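Local structure of isoprenyl transferase (Campylobacter jejuni, 3UGS) at residues S55-S60 with S182-W187; H9-M14 with L167-M172. The protein probably condenses isopentenyl diphosphate with allylic diphosphates, using magnesium, to build the long polyprenyl chain of undecaprenyl diphosphate. All coordinates share one frame; numbering follows the deposited sequence.

Interaction 1. Residues S55-S60 with S182-W187. With FFT ((2Z,6Z)-3,7,11-trimethyldodeca-2,6,10-trien-1-yl dihydrogen phosphate), chain C.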
# COMPACT_ATOMS: atom_id res chain seq x y z
N SER A 55 -13.34 7.45 -3.54
CA SER A 55 -12.32 8.09 -2.73
C SER A 55 -11.34 8.79 -3.61
O SER A 55 -10.78 8.23 -4.54
CB SER A 55 -11.63 7.11 -1.80
OG SER A 55 -12.49 6.73 -0.72
N LEU A 56 -11.16 10.08 -3.28
CA LEU A 56 -10.32 10.99 -4.09
C LEU A 56 -9.25 11.63 -3.25
O LEU A 56 -9.49 11.94 -2.13
CB LEU A 56 -11.13 12.09 -4.80
CG LEU A 56 -12.38 11.59 -5.54
CD1 LEU A 56 -13.21 12.80 -5.97
CD2 LEU A 56 -12.04 10.64 -6.72
N PHE A 57 -8.08 11.81 -3.85
CA PHE A 57 -6.91 12.34 -3.17
C PHE A 57 -6.64 13.76 -3.60
O PHE A 57 -6.18 14.02 -4.68
CB PHE A 57 -5.64 11.50 -3.44
CG PHE A 57 -4.62 11.54 -2.31
CD1 PHE A 57 -4.75 12.43 -1.25
CD2 PHE A 57 -3.55 10.68 -2.31
CE1 PHE A 57 -3.83 12.43 -0.21
CE2 PHE A 57 -2.63 10.69 -1.28
CZ PHE A 57 -2.77 11.56 -0.24
N ALA A 58 -6.89 14.68 -2.70
CA ALA A 58 -6.72 16.12 -3.01
C ALA A 58 -5.37 16.67 -2.58
O ALA A 58 -4.63 17.23 -3.38
CB ALA A 58 -7.84 16.93 -2.37
N PHE A 59 -5.09 16.51 -1.30
CA PHE A 59 -3.90 17.07 -0.64
C PHE A 59 -3.44 16.17 0.54
O PHE A 59 -4.24 15.71 1.40
CB PHE A 59 -4.19 18.50 -0.10
CG PHE A 59 -2.95 19.29 0.30
CD1 PHE A 59 -2.29 20.08 -0.61
CD2 PHE A 59 -2.46 19.25 1.60
CE1 PHE A 59 -1.16 20.83 -0.24
CE2 PHE A 59 -1.33 19.97 1.98
CZ PHE A 59 -0.67 20.75 1.05
N SER A 60 -2.15 15.93 0.58
CA SER A 60 -1.61 15.04 1.58
C SER A 60 -0.80 15.74 2.63
O SER A 60 -0.53 16.92 2.53
CB SER A 60 -0.73 13.97 0.93
OG SER A 60 0.42 14.57 0.37
N SER A 182 1.64 6.73 -2.85
CA SER A 182 1.91 8.01 -2.21
C SER A 182 1.07 8.26 -0.97
O SER A 182 0.28 9.19 -0.91
CB SER A 182 1.71 9.14 -3.20
OG SER A 182 2.73 9.07 -4.16
N ASN A 183 1.25 7.42 0.02
CA ASN A 183 0.62 7.58 1.37
C ASN A 183 -0.91 7.66 1.32
O ASN A 183 -1.56 8.32 2.14
CB ASN A 183 1.16 8.82 2.08
CG ASN A 183 1.20 8.68 3.60
OD1 ASN A 183 0.96 7.60 4.13
ND2 ASN A 183 1.49 9.77 4.30
N PHE A 184 -1.46 6.99 0.31
CA PHE A 184 -2.90 6.99 0.06
C PHE A 184 -3.55 5.68 0.49
O PHE A 184 -3.41 4.65 -0.15
CB PHE A 184 -3.23 7.32 -1.41
CG PHE A 184 -4.68 7.65 -1.66
CD1 PHE A 184 -5.39 8.47 -0.81
CD2 PHE A 184 -5.33 7.14 -2.77
CE1 PHE A 184 -6.73 8.76 -1.05
CE2 PHE A 184 -6.66 7.41 -3.01
CZ PHE A 184 -7.36 8.23 -2.15
N LEU A 185 -4.29 5.77 1.60
CA LEU A 185 -5.12 4.62 2.06
C LEU A 185 -4.38 3.26 2.12
O LEU A 185 -4.86 2.19 1.73
CB LEU A 185 -6.29 4.44 1.12
CG LEU A 185 -7.23 5.66 0.99
CD1 LEU A 185 -8.26 5.38 -0.10
CD2 LEU A 185 -7.87 6.00 2.35
N LEU A 186 -3.18 3.32 2.64
CA LEU A 186 -2.33 2.10 2.70
C LEU A 186 -3.00 0.91 3.41
O LEU A 186 -2.98 -0.25 2.98
CB LEU A 186 -0.98 2.42 3.31
CG LEU A 186 -0.16 3.43 2.47
CD1 LEU A 186 1.11 3.92 3.22
CD2 LEU A 186 0.20 2.85 1.09
N TRP A 187 -3.55 1.20 4.56
CA TRP A 187 -4.16 0.13 5.38
C TRP A 187 -5.31 -0.55 4.64
O TRP A 187 -5.42 -1.77 4.52
CB TRP A 187 -4.64 0.68 6.71
CG TRP A 187 -5.27 -0.35 7.61
CD1 TRP A 187 -6.52 -0.89 7.54
CD2 TRP A 187 -4.65 -0.97 8.77
NE1 TRP A 187 -6.71 -1.78 8.55
CE2 TRP A 187 -5.63 -1.85 9.33
CE3 TRP A 187 -3.41 -0.84 9.40
CZ2 TRP A 187 -5.38 -2.57 10.44
CZ3 TRP A 187 -3.16 -1.59 10.49
CH2 TRP A 187 -4.13 -2.44 11.02
O3 FFT C . 2.35 10.16 -6.49
P FFT C . 2.19 11.60 -6.91
O1 FFT C . 1.41 11.77 -8.18
O2 FFT C . 3.52 12.34 -6.81
O FFT C . 1.26 12.35 -5.82
C14 FFT C . -0.15 12.08 -5.74
C13 FFT C . -0.77 12.73 -4.52
C11 FFT C . -1.79 13.58 -4.59
C12 FFT C . -2.34 14.19 -3.36
C10 FFT C . -2.48 13.88 -5.89
C9 FFT C . -2.52 15.35 -6.19
C8 FFT C . -2.93 15.56 -7.64
C6 FFT C . -4.09 16.16 -7.96
C7 FFT C . -4.49 16.39 -9.40
C5 FFT C . -5.02 16.61 -6.87
C4 FFT C . -5.74 17.82 -7.40
C3 FFT C . -6.44 18.60 -6.30
C1 FFT C . -7.41 19.48 -6.64
C2 FFT C . -7.80 19.68 -8.09
C FFT C . -8.11 20.25 -5.54
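In the prenyl-binding site of this cis-prenyltransferase, F57 of the parallel-sheet strand 53-60 stacks on F184 of the loop that follows strand 171-175. The two rings form an offset stack, their centroids 4.3 Å apart and their planes inclined by only 17°. The two side chains run antiparallel past one another, which brings F57 CB over the face of the F184 ring in a CH-pi contact. The bond from CA to CB of F57 points toward the loop, and CG anti to the backbone N (chi1 -151°) sets the ring between F184 and FFT. Its other face receives the ligand: methyl carbon C12 of FFT lies 3.6 Å above the plane, over the ring centre. Phenylalanine suits this place because one flat apolar group can take loop packing on one face and the isoprenoid chain on the other.

F184 is itself enclosed: L185 CD1 lies over the face turned from F57, toward the rim. The small S55 meets the same methyl with CB, while its hydroxyl is hydrogen-bonded to H9 and N129. N183 is anchored through ND2 to OE2 of E62, and its backbone meets the second subunit. At the phosphate, where R174 and R180 are also hydrogen-bonded to FFT, the hydroxyl of S182 donates a hydrogen bond from OG to O3 of FFT at 2.6 Å.

Interaction 2. Residues H9-M14 with L167-M172. With FFT ((2Z,6Z)-3,7,11-trimethyldodeca-2,6,10-trien-1-yl dihydrogen phosphate), chain C.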
# COMPACT_ATOMS: atom_id res chain seq x y z
N HIS A 9 -15.94 0.05 -3.27
CA HIS A 9 -15.05 1.17 -2.91
C HIS A 9 -13.99 1.33 -3.92
O HIS A 9 -13.09 0.53 -4.04
CB HIS A 9 -14.45 0.97 -1.53
CG HIS A 9 -13.70 2.15 -1.01
ND1 HIS A 9 -13.05 2.11 0.18
CD2 HIS A 9 -13.48 3.39 -1.53
CE1 HIS A 9 -12.46 3.30 0.42
NE2 HIS A 9 -12.71 4.09 -0.63
N LEU A 10 -14.13 2.40 -4.66
CA LEU A 10 -13.19 2.80 -5.68
C LEU A 10 -12.38 3.98 -5.19
O LEU A 10 -12.95 5.00 -4.75
CB LEU A 10 -13.93 3.17 -6.96
CG LEU A 10 -13.08 3.72 -8.11
CD1 LEU A 10 -12.02 2.74 -8.62
CD2 LEU A 10 -14.00 4.14 -9.25
N ALA A 11 -11.07 3.84 -5.25
CA ALA A 11 -10.15 4.93 -4.89
C ALA A 11 -9.37 5.41 -6.12
O ALA A 11 -8.93 4.61 -6.97
CB ALA A 11 -9.19 4.54 -3.78
N VAL A 12 -9.20 6.72 -6.17
CA VAL A 12 -8.58 7.37 -7.30
C VAL A 12 -7.57 8.42 -6.89
O VAL A 12 -7.83 9.30 -6.05
CB VAL A 12 -9.63 8.04 -8.20
CG1 VAL A 12 -8.96 8.81 -9.33
CG2 VAL A 12 -10.59 7.00 -8.76
N VAL A 13 -6.41 8.31 -7.51
CA VAL A 13 -5.38 9.31 -7.40
C VAL A 13 -4.80 9.62 -8.76
O VAL A 13 -4.54 8.74 -9.58
CB VAL A 13 -4.23 8.94 -6.44
CG1 VAL A 13 -3.57 7.64 -6.88
CG2 VAL A 13 -3.20 10.10 -6.40
N MET A 14 -4.60 10.90 -8.99
CA MET A 14 -4.02 11.36 -10.28
C MET A 14 -2.61 11.88 -10.05
O MET A 14 -2.27 12.30 -8.97
CB MET A 14 -4.89 12.43 -10.91
CG MET A 14 -6.36 12.04 -10.91
SD MET A 14 -7.45 13.46 -10.69
CE MET A 14 -9.05 12.65 -10.60
N LEU A 167 -13.50 1.46 5.46
CA LEU A 167 -13.85 0.60 4.30
C LEU A 167 -12.65 0.19 3.43
O LEU A 167 -11.91 1.03 2.90
CB LEU A 167 -14.90 1.27 3.41
CG LEU A 167 -15.55 0.34 2.37
CD1 LEU A 167 -16.35 -0.80 2.97
CD2 LEU A 167 -16.45 1.16 1.48
N ASP A 168 -12.49 -1.11 3.28
CA ASP A 168 -11.43 -1.66 2.39
C ASP A 168 -11.66 -1.12 0.96
O ASP A 168 -12.78 -0.92 0.49
CB ASP A 168 -11.39 -3.20 2.31
CG ASP A 168 -10.90 -3.88 3.61
OD1 ASP A 168 -10.20 -3.26 4.43
OD2 ASP A 168 -11.24 -5.09 3.79
N VAL A 169 -10.54 -0.80 0.34
CA VAL A 169 -10.49 -0.41 -1.07
C VAL A 169 -10.49 -1.69 -1.89
O VAL A 169 -9.73 -2.62 -1.66
CB VAL A 169 -9.23 0.42 -1.43
CG1 VAL A 169 -9.05 0.51 -2.95
CG2 VAL A 169 -9.26 1.78 -0.74
N ASP A 170 -11.42 -1.76 -2.81
CA ASP A 170 -11.49 -2.89 -3.79
C ASP A 170 -10.63 -2.64 -4.98
O ASP A 170 -9.86 -3.50 -5.41
CB ASP A 170 -12.92 -3.12 -4.23
CG ASP A 170 -13.82 -3.43 -3.02
OD1 ASP A 170 -13.53 -4.43 -2.28
OD2 ASP A 170 -14.80 -2.67 -2.81
N LEU A 171 -10.77 -1.43 -5.50
CA LEU A 171 -9.95 -0.94 -6.63
C LEU A 171 -9.28 0.41 -6.40
O LEU A 171 -9.91 1.42 -6.13
CB LEU A 171 -10.76 -0.87 -7.91
CG LEU A 171 -9.91 -0.54 -9.14
CD1 LEU A 171 -8.82 -1.56 -9.37
CD2 LEU A 171 -10.76 -0.39 -10.38
N MET A 172 -7.97 0.37 -6.52
CA MET A 172 -7.11 1.57 -6.49
C MET A 172 -6.66 1.90 -7.91
O MET A 172 -5.81 1.24 -8.48
CB MET A 172 -5.91 1.38 -5.56
CG MET A 172 -4.93 2.54 -5.55
SD MET A 172 -5.59 4.06 -4.84
CE MET A 172 -5.45 3.83 -3.09
O3 FFT C . 2.35 10.16 -6.49
P FFT C . 2.19 11.60 -6.91
O1 FFT C . 1.41 11.77 -8.18
O2 FFT C . 3.52 12.34 -6.81
O FFT C . 1.26 12.35 -5.82
C14 FFT C . -0.15 12.08 -5.74
C13 FFT C . -0.77 12.73 -4.52
C11 FFT C . -1.79 13.58 -4.59
C12 FFT C . -2.34 14.19 -3.36
C10 FFT C . -2.48 13.88 -5.89
C9 FFT C . -2.52 15.35 -6.19
C8 FFT C . -2.93 15.56 -7.64
C6 FFT C . -4.09 16.16 -7.96
C7 FFT C . -4.49 16.39 -9.40
C5 FFT C . -5.02 16.61 -6.87
C4 FFT C . -5.74 17.82 -7.40
C3 FFT C . -6.44 18.60 -6.30
C1 FFT C . -7.41 19.48 -6.64
C2 FFT C . -7.80 19.68 -8.09
C FFT C . -8.11 20.25 -5.54
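H9 and A11 join strand 9-14 to residues 167-172 by the parallel pairing of two neighbouring strands of the sheet, preceded by the loop 167-170. In the ladder A11 N donates to L171 O at 2.8 Å, almost straight at 176°, and H9 O takes a weak bond from L171 N. D170 N, in the loop, also donates to H9 O, at 3.1 Å. On one face of the sheet the branched L10 and L171 lie side by side, CD1 to CD2 at 3.8 Å; on the other, small A11 lets the bent M172 bring SD close to its CB.

H9 is the packed centre. V169 CG2 lies over the imidazole face, 4.0 Å from the centroid; ND1 shares two weak bonds with the carbonyl oxygens of L167 and D168, and NE2 is held by S55. The looser, partly exposed side is L167, D168 and D170. D170 OD2 accepts from H9 N and K8 N, and OD1 forms a salt bridge with R221; D168 pairs with R137 of the second subunit.

The far end of strand 9-14 reaches the ligand, M14 O lying 3.5 Å from FFT C10. Strand 53-60 borders strand 9-14 across from 171-175, L10 packs on L42 and C46 of helix 34-48, and L171 on I212 of helix 206-218.

From the N terminus the chain enters strand 9-14, then runs through helix 34-48 into strand 53-60. Three further helices and two strands follow before the short helix 156-161, and residues 167-172 then return to pair with strand 9-14, closing interaction 2. Just beyond strand 171-175, residues 182-187 fold back to strand 53-60 and close interaction 1. Their ends interleave along the chain, so the two closures cross. Interaction 2 ties neighbouring strands within the sheet, whereas interaction 1 lays a loop against it. They meet where the backbone of S55 pairs with that of V12 and F184 packs on M172, and both reach FFT.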